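Local coordinates for invasion protein INVA (Salmonella enterica, PDB 2X49) that forms part, through a C-terminal domain seen here, of a type III secretion export apparatus in the inner membrane and takes part in invasion of intestinal epithelial cells, at residues E143-I147 with Q148-H152. Residues are numbered along the deposited sequence; the frame is centred on the assembly and turned at random.
Sequences EYFGI and QETKH
The extended chain through Phe145 and Gly146 leads into the first turn of helix 147-158, where Gly146 O accepts a hydrogen bond from Thr150 N (2.9 Å) and Ile147 O one from Lys151 N (2.8 Å). From within that turn the Glu149 side chain folds back on the loop: its CG lies beside the backbone N, and the bend at chi2 (70°) brings OE1 to 2.8 Å from Gly146 N. The N-H reaches the anti side of the carboxylate, 24° out of its plane, in a bent bond. With Gly146 at the N-cap, this is the reciprocal half of a capping box, the glycine having no side chain to return the bond. Glu149 OE2 is hydrogen-bonded to Ser2 OG, a residue that probably comes from the expression tag, so this bond need not exist in the natural protein. Phe145, with CG turned away from the backbone N (chi1 -179°), lays its ring alongside the Glu149 side chain, the two running opposite ways with ring and carboxylate planes inclined and CE1 3.5 Å from Glu149 CB. The far end of the ring approaches Thr150, CZ lying 3.4 Å from OG1; that hydroxyl is hydrogen-bonded to Ser178 OG on helix 174-185, against which Ile147 also packs.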
loop_
_atom_site.group_PDB
_atom_site.type_symbol
_atom_site.label_atom_id
_atom_site.label_comp_id
_atom_site.label_asym_id
_atom_site.label_seq_id
_atom_site.Cartn_x
_atom_site.Cartn_y
_atom_site.Cartn_z
ATOM N N GLU A 143 -5.146 -4.713 -12.595
ATOM C CA GLU A 143 -6.099 -5.799 -12.885
ATOM C C GLU A 143 -7.493 -5.286 -13.116
ATOM O O GLU A 143 -8.284 -5.966 -13.793
ATOM C CB GLU A 143 -6.118 -6.902 -11.785
ATOM C CG GLU A 143 -4.799 -7.688 -11.653
ATOM C CD GLU A 143 -4.544 -8.666 -12.795
ATOM O OE1 GLU A 143 -5.467 -8.950 -13.602
ATOM O OE2 GLU A 143 -3.402 -9.179 -12.861
ATOM N N TYR A 144 -7.775 -4.101 -12.589
ATOM C CA TYR A 144 -9.166 -3.522 -12.582
ATOM C C TYR A 144 -9.291 -2.032 -12.890
ATOM O O TYR A 144 -10.347 -1.424 -12.778
ATOM C CB TYR A 144 -9.912 -3.864 -11.251
ATOM C CG TYR A 144 -9.237 -3.327 -10.048
ATOM C CD1 TYR A 144 -9.390 -1.994 -9.673
ATOM C CD2 TYR A 144 -8.331 -4.091 -9.340
ATOM C CE1 TYR A 144 -8.697 -1.463 -8.623
ATOM C CE2 TYR A 144 -7.669 -3.601 -8.286
ATOM C CZ TYR A 144 -7.816 -2.280 -7.921
ATOM O OH TYR A 144 -7.092 -1.721 -6.913
ATOM N N PHE A 145 -8.182 -1.433 -13.264
ATOM C CA PHE A 145 -8.124 0.039 -13.557
ATOM C C PHE A 145 -7.236 0.344 -14.752
ATOM O O PHE A 145 -6.089 -0.095 -14.816
ATOM C CB PHE A 145 -7.585 0.785 -12.325
ATOM C CG PHE A 145 -7.516 2.268 -12.497
ATOM C CD1 PHE A 145 -8.594 3.070 -12.172
ATOM C CD2 PHE A 145 -6.358 2.866 -13.017
ATOM C CE1 PHE A 145 -8.512 4.467 -12.361
ATOM C CE2 PHE A 145 -6.307 4.240 -13.229
ATOM C CZ PHE A 145 -7.379 5.027 -12.909
ATOM N N GLY A 146 -7.785 1.140 -15.657
ATOM C CA GLY A 146 -7.087 1.578 -16.907
ATOM C C GLY A 146 -7.602 2.839 -17.550
ATOM O O GLY A 146 -8.128 3.725 -16.913
ATOM N N ILE A 147 -7.492 2.876 -18.863
ATOM C CA ILE A 147 -7.785 4.102 -19.615
ATOM C C ILE A 147 -9.242 4.509 -19.530
ATOM O O ILE A 147 -9.587 5.685 -19.507
ATOM C CB ILE A 147 -7.417 3.959 -21.127
ATOM C CG1 ILE A 147 -5.910 3.892 -21.284
ATOM C CG2 ILE A 147 -7.990 5.099 -21.894
ATOM C CD1 ILE A 147 -5.208 5.151 -20.839
ATOM N N GLN A 148 -10.108 3.513 -19.533
ATOM C CA GLN A 148 -11.553 3.789 -19.513
ATOM C C GLN A 148 -11.919 4.458 -18.208
ATOM O O GLN A 148 -12.668 5.423 -18.190
ATOM C CB GLN A 148 -12.447 2.551 -19.765
ATOM C CG GLN A 148 -12.387 2.030 -21.183
ATOM C CD GLN A 148 -12.407 3.109 -22.241
ATOM O OE1 GLN A 148 -11.385 3.356 -22.880
ATOM N NE2 GLN A 148 -13.574 3.721 -22.482
ATOM N N GLU A 149 -11.346 3.947 -17.113
ATOM C CA GLU A 149 -11.600 4.520 -15.777
ATOM C C GLU A 149 -10.998 5.918 -15.676
ATOM O O GLU A 149 -11.592 6.865 -15.149
ATOM C CB GLU A 149 -11.043 3.624 -14.694
ATOM C CG GLU A 149 -11.800 2.344 -14.483
ATOM C CD GLU A 149 -11.665 1.324 -15.613
ATOM O OE1 GLU A 149 -10.550 1.178 -16.206
ATOM O OE2 GLU A 149 -12.684 0.658 -15.898
ATOM N N THR A 150 -9.809 6.047 -16.218
ATOM C CA THR A 150 -9.133 7.361 -16.229
ATOM C C THR A 150 -9.953 8.395 -17.015
ATOM O O THR A 150 -10.161 9.538 -16.615
ATOM C CB THR A 150 -7.714 7.226 -16.826
ATOM O OG1 THR A 150 -6.946 6.335 -16.019
ATOM C CG2 THR A 150 -7.002 8.583 -16.970
ATOM N N LYS A 151 -10.466 7.964 -18.148
ATOM C CA LYS A 151 -11.174 8.889 -19.036
ATOM C C LYS A 151 -12.442 9.386 -18.333
ATOM O O LYS A 151 -12.885 10.526 -18.502
ATOM C CB LYS A 151 -11.467 8.232 -20.393
ATOM C CG LYS A 151 -12.436 9.018 -21.274
ATOM C CD LYS A 151 -11.828 10.284 -21.874
ATOM C CE LYS A 151 -12.682 10.748 -23.056
ATOM N NZ LYS A 151 -12.709 12.236 -23.248
ATOM N N HIS A 152 -12.993 8.505 -17.525
ATOM C CA HIS A 152 -14.242 8.803 -16.807
ATOM C C HIS A 152 -13.969 9.862 -15.773
ATOM O O HIS A 152 -14.738 10.805 -15.558
ATOM C CB HIS A 152 -14.773 7.581 -16.080
ATOM C CG HIS A 152 -16.048 7.833 -15.342
ATOM N ND1 HIS A 152 -17.281 7.757 -15.951
ATOM C CD2 HIS A 152 -16.283 8.180 -14.055
ATOM C CE1 HIS A 152 -18.224 8.026 -15.065
ATOM N NE2 HIS A 152 -17.647 8.296 -13.908
#